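Long-range contacts in folylpolyglutamate synthase/dihydrofolate synthase (Thermotoga maritima, PDB 1O5Z), which probably catalyses the ATP-dependent addition of L-glutamate to dihydropteroate and to tetrahydrofolate polyglutamates, two ligase reactions of folate biosynthesis: residues A[402-407]-A[424-429]; A[370-375]-A[409-414]. All blocks are in the same frame, centred on the assembly; numbering follows the deposited sequence.

Contact 1 of 2, residues A[402-407]-A[424-429]; sequences EDPLEA and VGYVRE
Tyr-426, its CG anti to the backbone N (chi1 -177°), and Leu-405, its CG anti to the carbonyl carbon (chi1 -52°), meet between two helices of the C-terminal Mur ligase-type domain. The short helix 404-409 here packs against helix 421-433, and the closest CA pair, Leu-405 and Val-427, is 6.6 Å apart. The interface is apolar and small. CE2 of Tyr-426 sits 3.7 Å from Leu-405 CD2 and 3.9 Å from Pro-404 CG, so two successive residues of one helix straddle the ring plane at CE2, Leu-405 CD2 on one side and Pro-404 CG on the other; both side chains cross that of the tyrosine at about a right angle. Leu-405 CD1 reaches on toward the hydroxyl. Beside the ring, Val-427 CG2 lies 4.2 Å from Pro-404 CB and at a similar distance from Leu-405 CD2. Trp-440 stacks edge-to-face with Tyr-426, while Pro-404 also rests on Leu-423 of helix 421-433 and on Thr-374 just after strand 370-373. The first turn of helix 404-409 is closed by Asp-403 as N-cap: Leu-405 N donates to Asp-403 OD1 at 3.0 Å, with the oxygen approached from above the carboxylate plane, 68° out of it.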
ATOM      1  N   GLU A 402      -5.039 -11.496  25.585  1.00 45.27           N
ATOM      2  CA  GLU A 402      -5.347 -12.237  24.379  1.00 45.84           C
ATOM      3  C   GLU A 402      -6.209 -11.489  23.360  1.00 45.08           C
ATOM      4  O   GLU A 402      -5.939 -11.537  22.164  1.00 44.66           O
ATOM      5  CB  GLU A 402      -5.918 -13.581  24.779  1.00 46.44           C
ATOM      6  CG  GLU A 402      -4.814 -14.414  25.395  1.00 50.47           C
ATOM      7  CD  GLU A 402      -5.094 -15.892  25.266  1.00 56.62           C
ATOM      8  OE1 GLU A 402      -6.116 -16.239  24.619  1.00 58.18           O
ATOM      9  OE2 GLU A 402      -4.280 -16.705  25.790  1.00 64.37           O
ATOM     10  N   ASP A 403      -7.234 -10.787  23.846  1.00 44.79           N
ATOM     11  CA  ASP A 403      -8.020  -9.896  23.024  1.00 44.15           C
ATOM     12  C   ASP A 403      -7.237  -8.641  22.763  1.00 44.18           C
ATOM     13  O   ASP A 403      -6.967  -7.893  23.707  1.00 44.63           O
ATOM     14  CB  ASP A 403      -9.312  -9.507  23.736  1.00 43.61           C
ATOM     15  CG  ASP A 403     -10.129  -8.469  22.977  1.00 42.06           C
ATOM     16  OD1 ASP A 403      -9.879  -8.180  21.784  1.00 35.82           O
ATOM     17  OD2 ASP A 403     -11.080  -7.873  23.524  1.00 45.93           O
ATOM     18  N   PRO A 404      -6.886  -8.384  21.499  1.00 44.54           N
ATOM     19  CA  PRO A 404      -6.017  -7.234  21.197  1.00 44.67           C
ATOM     20  C   PRO A 404      -6.657  -5.876  21.482  1.00 44.75           C
ATOM     21  O   PRO A 404      -5.960  -4.902  21.585  1.00 44.81           O
ATOM     22  CB  PRO A 404      -5.708  -7.404  19.699  1.00 44.59           C
ATOM     23  CG  PRO A 404      -6.740  -8.280  19.151  1.00 45.15           C
ATOM     24  CD  PRO A 404      -7.171  -9.185  20.286  1.00 44.46           C
ATOM     25  N   LEU A 405      -7.980  -5.808  21.547  1.00 44.74           N
ATOM     26  CA  LEU A 405      -8.687  -4.558  21.825  1.00 44.73           C
ATOM     27  C   LEU A 405      -8.639  -4.260  23.316  1.00 44.99           C
ATOM     28  O   LEU A 405      -8.613  -3.067  23.721  1.00 45.11           O
ATOM     29  CB  LEU A 405     -10.163  -4.636  21.381  1.00 45.06           C
ATOM     30  CG  LEU A 405     -10.375  -5.084  19.934  1.00 44.71           C
ATOM     31  CD1 LEU A 405     -11.875  -5.180  19.633  1.00 45.05           C
ATOM     32  CD2 LEU A 405      -9.660  -4.223  18.974  1.00 42.29           C
ATOM     33  N   GLU A 406      -8.639  -5.332  24.127  1.00 44.52           N
ATOM     34  CA  GLU A 406      -8.431  -5.192  25.552  1.00 44.25           C
ATOM     35  C   GLU A 406      -7.018  -4.774  25.766  1.00 44.05           C
ATOM     36  O   GLU A 406      -6.768  -3.921  26.599  1.00 44.65           O
ATOM     37  CB  GLU A 406      -8.675  -6.488  26.291  1.00 43.86           C
ATOM     38  CG  GLU A 406      -8.579  -6.372  27.798  1.00 44.62           C
ATOM     39  CD  GLU A 406      -8.969  -7.661  28.520  1.00 45.38           C
ATOM     40  OE1 GLU A 406      -9.460  -8.638  27.872  1.00 47.80           O
ATOM     41  OE2 GLU A 406      -8.811  -7.688  29.751  1.00 45.45           O
ATOM     42  N   ALA A 407      -6.093  -5.409  25.049  1.00 43.94           N
ATOM     43  CA  ALA A 407      -4.679  -5.035  25.110  1.00 43.83           C
ATOM     44  C   ALA A 407      -4.483  -3.557  24.853  1.00 44.57           C
ATOM     45  O   ALA A 407      -3.794  -2.909  25.625  1.00 47.28           O
ATOM     46  CB  ALA A 407      -3.857  -5.838  24.145  1.00 43.51           C
ATOM     47  N   VAL A 424      -2.923  -5.392  12.906  1.00 45.64           N
ATOM     48  CA  VAL A 424      -3.008  -3.952  12.722  1.00 45.71           C
ATOM     49  C   VAL A 424      -4.328  -3.496  12.048  1.00 44.81           C
ATOM     50  O   VAL A 424      -4.929  -2.529  12.461  1.00 44.93           O
ATOM     51  CB  VAL A 424      -1.794  -3.434  11.993  1.00 45.68           C
ATOM     52  CG1 VAL A 424      -1.964  -1.974  11.689  1.00 46.65           C
ATOM     53  CG2 VAL A 424      -0.537  -3.658  12.872  1.00 46.52           C
ATOM     54  N   GLY A 425      -4.784  -4.188  11.025  1.00 44.16           N
ATOM     55  CA  GLY A 425      -5.974  -3.776  10.341  1.00 43.35           C
ATOM     56  C   GLY A 425      -7.167  -3.897  11.241  1.00 43.94           C
ATOM     57  O   GLY A 425      -8.081  -3.093  11.161  1.00 43.66           O
ATOM     58  N   TYR A 426      -7.165  -4.905  12.099  1.00 44.38           N
ATOM     59  CA  TYR A 426      -8.258  -5.151  13.025  1.00 45.00           C
ATOM     60  C   TYR A 426      -8.379  -4.091  14.091  1.00 44.48           C
ATOM     61  O   TYR A 426      -9.437  -3.561  14.355  1.00 45.09           O
ATOM     62  CB  TYR A 426      -8.002  -6.493  13.677  1.00 45.37           C
ATOM     63  CG  TYR A 426      -9.070  -6.998  14.638  1.00 45.07           C
ATOM     64  CD1 TYR A 426     -10.217  -7.664  14.188  1.00 42.95           C
ATOM     65  CD2 TYR A 426      -8.892  -6.852  16.011  1.00 45.30           C
ATOM     66  CE1 TYR A 426     -11.125  -8.136  15.092  1.00 41.40           C
ATOM     67  CE2 TYR A 426      -9.802  -7.299  16.892  1.00 43.20           C
ATOM     68  CZ  TYR A 426     -10.904  -7.942  16.444  1.00 43.14           C
ATOM     69  OH  TYR A 426     -11.757  -8.386  17.411  1.00 43.12           O
ATOM     70  N   VAL A 427      -7.270  -3.790  14.706  1.00 45.38           N
ATOM     71  CA  VAL A 427      -7.192  -2.718  15.705  1.00 45.96           C
ATOM     72  C   VAL A 427      -7.447  -1.319  15.133  1.00 45.08           C
ATOM     73  O   VAL A 427      -8.099  -0.500  15.738  1.00 45.67           O
ATOM     74  CB  VAL A 427      -5.813  -2.771  16.378  1.00 46.29           C
ATOM     75  CG1 VAL A 427      -5.553  -1.515  17.222  1.00 48.85           C
ATOM     76  CG2 VAL A 427      -5.714  -4.056  17.217  1.00 46.95           C
ATOM     77  N   ARG A 428      -6.903  -1.032  13.963  1.00 44.92           N
ATOM     78  CA  ARG A 428      -7.163   0.211  13.296  1.00 43.63           C
ATOM     79  C   ARG A 428      -8.620   0.340  13.048  1.00 43.96           C
ATOM     80  O   ARG A 428      -9.184   1.421  13.177  1.00 44.13           O
ATOM     81  CB  ARG A 428      -6.436   0.250  11.970  1.00 44.34           C
ATOM     82  CG  ARG A 428      -6.356   1.629  11.392  1.00 43.53           C
ATOM     83  CD  ARG A 428      -5.936   1.681   9.964  1.00 43.81           C
ATOM     84  NE  ARG A 428      -5.666   3.072   9.639  1.00 41.89           N
ATOM     85  CZ  ARG A 428      -6.603   3.920   9.329  1.00 43.31           C
ATOM     86  NH1 ARG A 428      -7.835   3.497   9.205  1.00 40.72           N
ATOM     87  NH2 ARG A 428      -6.312   5.183   9.063  1.00 45.17           N
ATOM     88  N   GLU A 429      -9.260  -0.741  12.640  1.00 43.97           N
ATOM     89  CA  GLU A 429     -10.661  -0.601  12.325  1.00 45.08           C
ATOM     90  C   GLU A 429     -11.437  -0.210  13.592  1.00 44.46           C
ATOM     91  O   GLU A 429     -12.327   0.622  13.560  1.00 45.01           O
ATOM     92  CB  GLU A 429     -11.264  -1.856  11.713  1.00 45.01           C
ATOM     93  CG  GLU A 429     -12.617  -1.531  11.077  1.00 45.88           C
ATOM     94  CD  GLU A 429     -13.304  -2.699  10.448  1.00 47.55           C
ATOM     95  OE1 GLU A 429     -12.661  -3.725  10.355  1.00 53.08           O
ATOM     96  OE2 GLU A 429     -14.511  -2.588  10.068  1.00 51.47           O
TER

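Contact 2 of 2, residues A[370-375]-A[409-414]; sequences RVIVTR and ESTERA. With SO4 (sulfate ion), chain E.
Arg-370 and Thr-411 have the nearest CA atoms, 8.8 Å apart, so strand 370-373 and the loop 409-414 are too far apart to pair as strands, and side chains reach across, one of them to a backbone carbonyl. Arg-370 spans the distance: its chain is extended from CG to NE, with CG anti to the backbone N (chi1 -177°). NH1 gives a nearly straight hydrogen bond to Ser-410 O at 3.0 Å. The carbonyl oxygen lies in the guanidinium plane, whereas the donor stands 54° above the carbonyl plane. A salt bridge from NE to Glu-399 gives the same guanidinium a second hold, and Ile-372 CD1 lies over one of its faces, offset toward the rim. That methyl also touches Thr-411 CG2 at 3.8 Å. Arg-413 approaches lower on the arginine stem, its NH1 3.6 Å from Arg-370 CB, with the two guanidinium planes turned 66° apart. At the far end of 370-375, Arg-375 makes weak hydrogen bonds to a sulfate, probably from the crystallisation liquor, which Met-384 N and Asn-385 ND2 also bind. Strand 370-373 runs between parallel neighbours 345-349 and 399-400 in the mixed sheet of the C-terminal Mur ligase-type domain; Val-373 packs on helix 384-394, Ile-372 on Ala-407 of helix 404-409, and loop 409-414 leads from that helix into strand 414-418.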
ATOM      1  N   ARG A 370       6.779  -1.640  28.448  1.00 46.40           N
ATOM      2  CA  ARG A 370       5.752  -2.608  28.731  1.00 46.56           C
ATOM      3  C   ARG A 370       5.459  -3.372  27.462  1.00 46.07           C
ATOM      4  O   ARG A 370       5.352  -2.767  26.376  1.00 45.99           O
ATOM      5  CB  ARG A 370       4.493  -1.893  29.201  1.00 46.76           C
ATOM      6  CG  ARG A 370       3.360  -2.804  29.612  1.00 47.02           C
ATOM      7  CD  ARG A 370       2.160  -2.041  30.084  1.00 47.75           C
ATOM      8  NE  ARG A 370       1.031  -2.928  30.368  1.00 49.32           N
ATOM      9  CZ  ARG A 370      -0.216  -2.525  30.413  1.00 49.32           C
ATOM     10  NH1 ARG A 370      -0.511  -1.272  30.160  1.00 49.22           N
ATOM     11  NH2 ARG A 370      -1.190  -3.385  30.678  1.00 50.60           N
ATOM     12  N   VAL A 371       5.383  -4.697  27.598  1.00 45.26           N
ATOM     13  CA  VAL A 371       5.189  -5.587  26.485  1.00 44.68           C
ATOM     14  C   VAL A 371       3.996  -6.482  26.785  1.00 44.99           C
ATOM     15  O   VAL A 371       3.900  -7.127  27.834  1.00 45.32           O
ATOM     16  CB  VAL A 371       6.456  -6.406  26.140  1.00 45.35           C
ATOM     17  CG1 VAL A 371       6.206  -7.356  24.952  1.00 44.82           C
ATOM     18  CG2 VAL A 371       7.637  -5.475  25.838  1.00 45.46           C
ATOM     19  N   ILE A 372       3.065  -6.447  25.845  1.00 44.67           N
ATOM     20  CA  ILE A 372       1.850  -7.202  25.880  1.00 44.73           C
ATOM     21  C   ILE A 372       1.792  -8.021  24.589  1.00 44.08           C
ATOM     22  O   ILE A 372       1.787  -7.474  23.519  1.00 42.82           O
ATOM     23  CB  ILE A 372       0.644  -6.268  25.918  1.00 44.81           C
ATOM     24  CG1 ILE A 372       0.729  -5.320  27.114  1.00 45.07           C
ATOM     25  CG2 ILE A 372      -0.641  -7.091  25.919  1.00 43.25           C
ATOM     26  CD1 ILE A 372      -0.314  -4.227  27.056  1.00 45.72           C
ATOM     27  N   VAL A 373       1.759  -9.341  24.730  1.00 43.89           N
ATOM     28  CA  VAL A 373       1.592 -10.248  23.633  1.00 43.33           C
ATOM     29  C   VAL A 373       0.093 -10.493  23.579  1.00 43.78           C
ATOM     30  O   VAL A 373      -0.564 -10.685  24.605  1.00 43.35           O
ATOM     31  CB  VAL A 373       2.317 -11.595  23.891  1.00 43.30           C
ATOM     32  CG1 VAL A 373       2.184 -12.517  22.693  1.00 43.72           C
ATOM     33  CG2 VAL A 373       3.807 -11.354  24.223  1.00 41.93           C
ATOM     34  N   THR A 374      -0.432 -10.521  22.370  1.00 43.96           N
ATOM     35  CA  THR A 374      -1.865 -10.687  22.156  1.00 44.85           C
ATOM     36  C   THR A 374      -2.091 -11.681  21.053  1.00 45.51           C
ATOM     37  O   THR A 374      -1.140 -12.060  20.374  1.00 45.50           O
ATOM     38  CB  THR A 374      -2.477  -9.324  21.829  1.00 43.95           C
ATOM     39  OG1 THR A 374      -3.879  -9.431  21.947  1.00 46.93           O
ATOM     40  CG2 THR A 374      -2.216  -8.875  20.399  1.00 43.13           C
ATOM     41  N   ARG A 375      -3.311 -12.158  20.890  1.00 46.61           N
ATOM     42  CA  ARG A 375      -3.596 -13.085  19.773  1.00 47.95           C
ATOM     43  C   ARG A 375      -3.983 -12.375  18.487  1.00 48.93           C
ATOM     44  O   ARG A 375      -4.941 -11.645  18.480  1.00 50.18           O
ATOM     45  CB  ARG A 375      -4.758 -13.999  20.096  1.00 47.94           C
ATOM     46  CG  ARG A 375      -4.540 -14.879  21.205  1.00 48.27           C
ATOM     47  CD  ARG A 375      -5.642 -15.825  21.336  1.00 50.57           C
ATOM     48  NE  ARG A 375      -5.628 -16.771  20.236  1.00 51.94           N
ATOM     49  CZ  ARG A 375      -5.108 -17.986  20.308  1.00 49.08           C
ATOM     50  NH1 ARG A 375      -4.540 -18.409  21.429  1.00 49.81           N
ATOM     51  NH2 ARG A 375      -5.141 -18.772  19.244  1.00 47.27           N
ATOM     52  N   GLU A 409      -6.768  -1.189  24.987  1.00 45.26           N
ATOM     53  CA  GLU A 409      -7.544  -0.461  25.988  1.00 45.52           C
ATOM     54  C   GLU A 409      -6.757  -0.288  27.288  1.00 45.32           C
ATOM     55  O   GLU A 409      -6.938   0.699  28.001  1.00 45.79           O
ATOM     56  CB  GLU A 409      -8.917  -1.144  26.194  1.00 45.73           C
ATOM     57  CG  GLU A 409      -9.861  -0.451  27.164  1.00 45.19           C
ATOM     58  CD  GLU A 409      -9.452  -0.668  28.617  1.00 44.40           C
ATOM     59  OE1 GLU A 409      -9.873   0.123  29.501  1.00 44.38           O
ATOM     60  OE2 GLU A 409      -8.694  -1.625  28.874  1.00 43.41           O
ATOM     61  N   SER A 410      -5.844  -1.223  27.545  1.00 45.61           N
ATOM     62  CA  SER A 410      -5.116  -1.344  28.793  1.00 45.97           C
ATOM     63  C   SER A 410      -3.891  -0.448  28.941  1.00 45.60           C
ATOM     64  O   SER A 410      -3.352  -0.296  30.042  1.00 44.23           O
ATOM     65  CB  SER A 410      -4.723  -2.805  28.952  1.00 46.05           C
ATOM     66  OG  SER A 410      -5.951  -3.516  29.140  1.00 51.55           O
ATOM     67  N   THR A 411      -3.448   0.140  27.839  1.00 46.10           N
ATOM     68  CA  THR A 411      -2.282   1.005  27.885  1.00 46.22           C
ATOM     69  C   THR A 411      -2.639   2.462  28.171  1.00 46.79           C
ATOM     70  O   THR A 411      -3.746   2.923  27.903  1.00 46.55           O
ATOM     71  CB  THR A 411      -1.486   0.887  26.601  1.00 45.99           C
ATOM     72  OG1 THR A 411      -2.323   1.113  25.463  1.00 45.16           O
ATOM     73  CG2 THR A 411      -1.024  -0.545  26.393  1.00 48.05           C
ATOM     74  N   GLU A 412      -1.666   3.139  28.766  1.00 47.79           N
ATOM     75  CA  GLU A 412      -1.657   4.571  29.014  1.00 48.62           C
ATOM     76  C   GLU A 412      -0.649   5.250  28.081  1.00 48.13           C
ATOM     77  O   GLU A 412      -0.895   6.368  27.588  1.00 48.27           O
ATOM     78  CB  GLU A 412      -1.202   4.840  30.446  1.00 49.52           C
ATOM     79  CG  GLU A 412      -1.858   3.959  31.490  1.00 53.50           C
ATOM     80  CD  GLU A 412      -3.268   4.414  31.841  1.00 59.21           C
ATOM     81  OE1 GLU A 412      -4.084   4.678  30.924  1.00 62.27           O
ATOM     82  OE2 GLU A 412      -3.566   4.507  33.054  1.00 62.04           O
ATOM     83  N   ARG A 413       0.488   4.569  27.871  1.00 47.16           N
ATOM     84  CA  ARG A 413       1.586   5.077  27.100  1.00 46.22           C
ATOM     85  C   ARG A 413       1.267   5.032  25.647  1.00 45.52           C
ATOM     86  O   ARG A 413       0.410   4.283  25.219  1.00 45.44           O
ATOM     87  CB  ARG A 413       2.838   4.241  27.325  1.00 46.36           C
ATOM     88  CG  ARG A 413       3.391   4.267  28.737  1.00 45.88           C
ATOM     89  CD  ARG A 413       4.410   3.130  28.949  1.00 46.58           C
ATOM     90  NE  ARG A 413       4.998   3.066  30.276  1.00 45.28           N
ATOM     91  CZ  ARG A 413       4.739   2.138  31.201  1.00 45.95           C
ATOM     92  NH1 ARG A 413       3.876   1.152  31.006  1.00 45.60           N
ATOM     93  NH2 ARG A 413       5.368   2.200  32.364  1.00 46.32           N
ATOM     94  N   ALA A 414       1.970   5.857  24.888  1.00 44.76           N
ATOM     95  CA  ALA A 414       2.019   5.693  23.456  1.00 44.16           C
ATOM     96  C   ALA A 414       2.299   4.193  23.102  1.00 44.09           C
ATOM     97  O   ALA A 414       3.280   3.590  23.585  1.00 43.17           O
ATOM     98  CB  ALA A 414       3.072   6.641  22.863  1.00 44.39           C
TER
HETATM   99  S   SO4 E 504      -2.983 -21.848  20.179  1.00 61.04           S
HETATM  100  O1  SO4 E 504      -2.434 -20.527  19.846  1.00 62.53           O
HETATM  101  O2  SO4 E 504      -3.427 -21.717  21.575  1.00 59.16           O
HETATM  102  O3  SO4 E 504      -1.871 -22.808  20.195  1.00 60.49           O
HETATM  103  O4  SO4 E 504      -3.981 -22.190  19.140  1.00 56.56           O

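From the N terminus, the chain first passes through 370-375, the start of contact 2, then helix 384-394 and strand 399-400 before 402-407 opens contact 1. Segment 409-414 next closes the loop of contact 2, and 424-429 closes that of contact 1 after strand 414-418. The two loops therefore cross instead of nesting, with helix 404-409 and its exit in both. Contact 2 ties the exit of this helix to strand 370-373, contact 1 ties its first turn to helix 421-433. They meet directly where Glu-402 O lies 3.0 Å from Arg-375 N, a probable hydrogen bond, and their centres are about 10 Å apart.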